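ABC-type transport system, sugar-family extracellular solute-binding protein (Peptoclostridium difficile 630, PDB 6HNI) binds tyrosine as an extracellular lipoprotein with adhesive properties, and probably delivers it to an ABC transporter for uptake. Local coordinates at residues D288-A300 with K305-K317. The protein carries 1 engineered substitution. Sequence-based numbering, arbitrary orientation.
Sequences DTDIIVNEDILKA and KPSNENISYVKTK. With EDO (1,2-ethanediol), chain D.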
loop_
_atom_site.group_PDB
_atom_site.type_symbol
_atom_site.label_atom_id
_atom_site.label_comp_id
_atom_site.label_asym_id
_atom_site.label_seq_id
_atom_site.Cartn_x
_atom_site.Cartn_y
_atom_site.Cartn_z
ATOM N N ASP A 288 -7.322 -12.684 0.621
ATOM C CA ASP A 288 -8.053 -12.784 -0.611
ATOM C C ASP A 288 -7.378 -11.906 -1.671
ATOM O O ASP A 288 -7.385 -10.662 -1.593
ATOM C CB ASP A 288 -9.464 -12.272 -0.353
ATOM C CG ASP A 288 -10.475 -12.622 -1.432
ATOM O OD1 ASP A 288 -10.107 -13.245 -2.427
ATOM O OD2 ASP A 288 -11.720 -12.291 -1.233
ATOM N N THR A 289 -6.775 -12.557 -2.649
ATOM C CA THR A 289 -6.125 -11.844 -3.740
ATOM C C THR A 289 -6.806 -12.153 -5.080
ATOM O O THR A 289 -7.501 -13.164 -5.237
ATOM C CB THR A 289 -4.611 -12.182 -3.810
ATOM O OG1 THR A 289 -4.429 -13.582 -4.044
ATOM C CG2 THR A 289 -3.889 -11.777 -2.551
ATOM N N ASP A 290 -6.561 -11.278 -6.047
ATOM C CA ASP A 290 -7.104 -11.395 -7.397
ATOM C C ASP A 290 -6.051 -10.991 -8.381
ATOM O O ASP A 290 -5.272 -10.048 -8.118
ATOM C CB ASP A 290 -8.334 -10.522 -7.596
ATOM C CG ASP A 290 -9.568 -11.089 -6.836
ATOM O OD1 ASP A 290 -10.198 -12.018 -7.365
ATOM O OD2 ASP A 290 -9.889 -10.629 -5.719
ATOM N N ILE A 291 -6.000 -11.734 -9.493
ATOM C CA ILE A 291 -5.010 -11.431 -10.529
ATOM C C ILE A 291 -5.603 -10.403 -11.494
ATOM O O ILE A 291 -6.695 -10.606 -12.065
ATOM C CB ILE A 291 -4.557 -12.684 -11.314
ATOM C CG1 ILE A 291 -3.983 -13.748 -10.399
ATOM C CG2 ILE A 291 -3.508 -12.321 -12.416
ATOM C CD1 ILE A 291 -3.791 -15.092 -11.053
ATOM N N ILE A 292 -4.894 -9.274 -11.642
ATOM C CA ILE A 292 -5.304 -8.184 -12.511
ATOM C C ILE A 292 -4.077 -7.846 -13.398
ATOM O O ILE A 292 -2.930 -7.736 -12.927
ATOM C CB ILE A 292 -5.801 -6.949 -11.703
ATOM C CG1 ILE A 292 -7.097 -7.318 -10.933
ATOM C CG2 ILE A 292 -6.025 -5.758 -12.623
ATOM C CD1 ILE A 292 -7.620 -6.225 -10.011
ATOM N N VAL A 293 -4.366 -7.716 -14.693
ATOM C CA VAL A 293 -3.371 -7.498 -15.722
ATOM C C VAL A 293 -3.793 -6.272 -16.542
ATOM O O VAL A 293 -4.957 -6.080 -16.840
ATOM C CB VAL A 293 -3.264 -8.727 -16.630
ATOM C CG1 VAL A 293 -2.409 -8.440 -17.870
ATOM C CG2 VAL A 293 -2.723 -9.907 -15.856
ATOM N N ASN A 294 -2.819 -5.450 -16.915
ATOM C CA ASN A 294 -3.046 -4.303 -17.733
ATOM C C ASN A 294 -2.925 -4.808 -19.142
ATOM O O ASN A 294 -1.813 -5.103 -19.628
ATOM C CB ASN A 294 -2.072 -3.165 -17.380
ATOM C CG ASN A 294 -2.301 -1.904 -18.213
ATOM O OD1 ASN A 294 -2.488 -1.982 -19.421
ATOM N ND2 ASN A 294 -2.300 -0.737 -17.559
ATOM N N GLU A 295 -4.049 -4.888 -19.860
ATOM C CA GLU A 295 -4.045 -5.438 -21.225
ATOM C C GLU A 295 -3.288 -4.568 -22.227
ATOM O O GLU A 295 -2.856 -5.059 -23.256
ATOM C CB GLU A 295 -5.475 -5.722 -21.739
ATOM C CG GLU A 295 -6.373 -4.516 -21.988
ATOM C CD GLU A 295 -7.691 -4.903 -22.679
ATOM O OE1 GLU A 295 -7.891 -4.554 -23.859
ATOM O OE2 GLU A 295 -8.541 -5.568 -22.053
ATOM N N ASP A 296 -3.166 -3.260 -21.950
ATOM C CA ASP A 296 -2.449 -2.344 -22.854
ATOM C C ASP A 296 -0.954 -2.630 -22.766
ATOM O O ASP A 296 -0.245 -2.677 -23.771
ATOM C CB ASP A 296 -2.664 -0.870 -22.469
ATOM C CG ASP A 296 -4.091 -0.403 -22.665
ATOM O OD1 ASP A 296 -4.646 -0.779 -23.717
ATOM O OD2 ASP A 296 -4.637 0.334 -21.788
ATOM N N ILE A 297 -0.479 -2.823 -21.547
ATOM C CA ILE A 297 0.938 -3.172 -21.300
ATOM C C ILE A 297 1.248 -4.570 -21.834
ATOM O O ILE A 297 2.281 -4.760 -22.459
ATOM C CB ILE A 297 1.297 -3.058 -19.788
ATOM C CG1 ILE A 297 1.116 -1.631 -19.282
ATOM C CG2 ILE A 297 2.718 -3.495 -19.494
ATOM C CD1 ILE A 297 1.926 -0.559 -19.979
ATOM N N LEU A 298 0.331 -5.521 -21.645
ATOM C CA LEU A 298 0.469 -6.875 -22.170
ATOM C C LEU A 298 0.705 -6.842 -23.688
ATOM O O LEU A 298 1.612 -7.493 -24.194
ATOM C CB LEU A 298 -0.770 -7.701 -21.903
ATOM C CG LEU A 298 -0.717 -9.189 -22.232
ATOM C CD1 LEU A 298 0.155 -9.952 -21.261
ATOM C CD2 LEU A 298 -2.118 -9.740 -22.208
ATOM N N LYS A 299 -0.126 -6.068 -24.388
ATOM C CA LYS A 299 -0.031 -5.939 -25.826
ATOM C C LYS A 299 1.262 -5.218 -26.224
ATOM O O LYS A 299 1.932 -5.633 -27.178
ATOM C CB LYS A 299 -1.254 -5.207 -26.395
ATOM C CG LYS A 299 -1.201 -5.048 -27.912
ATOM C CD LYS A 299 -2.434 -4.339 -28.429
ATOM C CE LYS A 299 -2.195 -3.836 -29.839
ATOM N NZ LYS A 299 -3.391 -3.112 -30.339
ATOM N N ALA A 300 1.628 -4.158 -25.517
ATOM C CA ALA A 300 2.887 -3.444 -25.804
ATOM C C ALA A 300 4.117 -4.345 -25.670
ATOM O O ALA A 300 5.109 -4.153 -26.390
ATOM C CB ALA A 300 3.036 -2.223 -24.914
ATOM N N LYS A 305 -2.886 -13.031 -24.207
ATOM C CA LYS A 305 -3.646 -13.175 -22.993
ATOM C C LYS A 305 -3.585 -14.685 -22.637
ATOM O O LYS A 305 -3.840 -15.528 -23.491
ATOM C CB LYS A 305 -5.106 -12.776 -23.226
ATOM C CG LYS A 305 -5.291 -11.265 -23.286
ATOM C CD LYS A 305 -6.743 -10.814 -23.314
ATOM C CE LYS A 305 -6.807 -9.297 -23.290
ATOM N NZ LYS A 305 -8.178 -8.814 -22.984
ATOM N N PRO A 306 -3.169 -15.035 -21.397
ATOM C CA PRO A 306 -3.142 -16.478 -21.066
ATOM C C PRO A 306 -4.563 -17.038 -20.966
ATOM O O PRO A 306 -5.485 -16.260 -20.819
ATOM C CB PRO A 306 -2.439 -16.528 -19.700
ATOM C CG PRO A 306 -2.083 -15.130 -19.347
ATOM C CD PRO A 306 -2.832 -14.197 -20.238
ATOM N N SER A 307 -4.736 -18.358 -21.047
ATOM C CA SER A 307 -6.078 -18.984 -20.924
ATOM C C SER A 307 -6.803 -18.762 -19.578
ATOM O O SER A 307 -8.033 -18.709 -19.551
ATOM C CB SER A 307 -5.978 -20.489 -21.149
ATOM O OG SER A 307 -5.341 -21.097 -20.035
ATOM N N ASN A 308 -6.040 -18.679 -18.483
ATOM C CA ASN A 308 -6.552 -18.487 -17.101
ATOM C C ASN A 308 -7.825 -17.609 -16.950
ATOM O O ASN A 308 -7.768 -16.378 -17.106
ATOM C CB ASN A 308 -5.429 -17.897 -16.233
ATOM C CG ASN A 308 -5.698 -18.012 -14.743
ATOM O OD1 ASN A 308 -6.785 -17.679 -14.252
ATOM N ND2 ASN A 308 -4.688 -18.466 -14.003
ATOM N N GLU A 309 -8.945 -18.261 -16.619
ATOM C CA GLU A 309 -10.254 -17.613 -16.375
ATOM C C GLU A 309 -10.297 -16.632 -15.189
ATOM O O GLU A 309 -11.141 -15.723 -15.163
ATOM C CB GLU A 309 -11.331 -18.668 -16.099
ATOM C CG GLU A 309 -11.847 -19.445 -17.304
ATOM C CD GLU A 309 -12.973 -20.424 -16.929
ATOM O OE1 GLU A 309 -13.849 -20.074 -16.085
ATOM O OE2 GLU A 309 -12.985 -21.551 -17.481
ATOM N N ASN A 310 -9.433 -16.842 -14.197
ATOM C CA ASN A 310 -9.377 -15.962 -13.036
ATOM C C ASN A 310 -8.637 -14.622 -13.294
ATOM O O ASN A 310 -8.576 -13.786 -12.403
ATOM C CB ASN A 310 -8.765 -16.694 -11.832
ATOM C CG ASN A 310 -9.641 -17.836 -11.318
ATOM O OD1 ASN A 310 -9.330 -18.998 -11.542
ATOM N ND2 ASN A 310 -10.729 -17.505 -10.613
ATOM N N ILE A 311 -8.085 -14.397 -14.481
ATOM C CA ILE A 311 -7.496 -13.067 -14.765
ATOM C C ILE A 311 -8.540 -12.037 -15.197
ATOM O O ILE A 311 -9.357 -12.326 -16.067
ATOM C CB ILE A 311 -6.412 -13.167 -15.858
ATOM C CG1 ILE A 311 -5.254 -13.988 -15.297
ATOM C CG2 ILE A 311 -5.842 -11.773 -16.140
ATOM C CD1 ILE A 311 -4.268 -14.437 -16.381
ATOM N N SER A 312 -8.503 -10.844 -14.591
ATOM C CA SER A 312 -9.283 -9.675 -15.027
ATOM C C SER A 312 -8.335 -8.659 -15.664
ATOM O O SER A 312 -7.161 -8.580 -15.252
ATOM C CB SER A 312 -9.994 -9.028 -13.832
ATOM O OG SER A 312 -10.991 -9.879 -13.282
ATOM N N TYR A 313 -8.841 -7.908 -16.640
ATOM C CA TYR A 313 -8.001 -6.937 -17.346
ATOM C C TYR A 313 -8.466 -5.517 -17.092
ATOM O O TYR A 313 -9.678 -5.243 -16.950
ATOM C CB TYR A 313 -8.002 -7.233 -18.848
ATOM C CG TYR A 313 -7.327 -8.560 -19.139
ATOM C CD1 TYR A 313 -5.938 -8.654 -19.173
ATOM C CD2 TYR A 313 -8.061 -9.719 -19.294
ATOM C CE1 TYR A 313 -5.302 -9.872 -19.404
ATOM C CE2 TYR A 313 -7.458 -10.936 -19.527
ATOM C CZ TYR A 313 -6.071 -11.011 -19.575
ATOM O OH TYR A 313 -5.450 -12.205 -19.785
ATOM N N VAL A 314 -7.465 -4.650 -17.007
ATOM C CA VAL A 314 -7.632 -3.208 -16.869
ATOM C C VAL A 314 -6.909 -2.523 -18.040
ATOM O O VAL A 314 -5.984 -3.095 -18.650
ATOM C CB VAL A 314 -7.176 -2.638 -15.518
ATOM C CG1 VAL A 314 -8.033 -3.175 -14.336
ATOM C CG2 VAL A 314 -5.696 -2.869 -15.259
ATOM N N LYS A 315 -7.287 -1.272 -18.284
ATOM C CA LYS A 315 -6.632 -0.430 -19.298
ATOM C C LYS A 315 -6.080 0.749 -18.576
ATOM O O LYS A 315 -6.567 1.092 -17.511
ATOM C CB LYS A 315 -7.625 -0.018 -20.362
ATOM C CG LYS A 315 -8.105 -1.224 -21.150
ATOM C CD LYS A 315 -9.126 -0.816 -22.181
ATOM C CE LYS A 315 -9.230 -1.858 -23.277
ATOM N NZ LYS A 315 -10.166 -1.436 -24.353
ATOM N N THR A 316 -5.046 1.361 -19.126
ATOM C CA THR A 316 -4.300 2.395 -18.396
ATOM C C THR A 316 -5.140 3.604 -17.969
ATOM O O THR A 316 -5.846 4.194 -18.794
ATOM C CB THR A 316 -3.058 2.825 -19.182
ATOM O OG1 THR A 316 -2.212 1.685 -19.308
ATOM C CG2 THR A 316 -2.275 3.947 -18.438
ATOM N N LYS A 317 -5.036 3.945 -16.668
ATOM C CA LYS A 317 -5.756 5.075 -16.031
ATOM C C LYS A 317 -5.273 6.420 -16.557
ATOM O O LYS A 317 -5.904 7.011 -17.438
ATOM C CB LYS A 317 -5.557 5.046 -14.508
HETATM C C1 EDO D . -8.536 -8.716 -4.884
HETATM O O1 EDO D . -8.906 -9.062 -3.556
HETATM C C2 EDO D . -8.010 -7.349 -5.218
HETATM O O2 EDO D . -8.262 -6.907 -6.523
HETATM O O HOH W 1 -9.252 -10.790 -11.159
HETATM O O HOH W 2 -7.908 -13.824 -9.868
#
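A short beta-alpha-beta unit brings strand 311-314 parallel to strand 290-294, with helix 295-300 in the connection. Three backbone bonds zip the strands: S312 N to I291 O (3.1 Å), V293 N to S312 O, and V314 N to V293 O. E295 N, in the first turn of the helix, continues the ladder to V314 O. Near I291 and N310 water bridges the chains, accepting from I291 N and donating to N310 O. On one sheet face V293 CG1 lies at the edge of the Y313 ring, 3.6 Å from Y313 CE1, and V293 CG2 meets I311 CG2. The Y313 ring lies between I311 CG2, offset on one face, and K305 CE, 4.0 Å above the centre of the other. K305 runs out extended over the ring; in one of two E295 conformers, its NZ makes a weak salt bridge to E295 OE2 (3.4 Å), and E295 OE1 has a long one with K315 NZ. In that conformer CG is wedged between backbone N and carbonyl carbon (chi1 67°), which places the carboxylate between the two lysines. I292 CG2 meets V314 CG1 at 3.7 Å on the other sheet face. N294 caps the helix, OD1 accepting from I297 N and more weakly from D296 N; its ND2 donates in the amide plane to T316 OG1 (3.0 Å) and also to V246 O. D296 OD2 takes T316 N at 2.9 Å. Strand 252-255 pairs antiparallel with strand 290-294, completing a small mixed sheet whose edge strand, 311-314, is attached through a parallel beta-alpha-beta crossover.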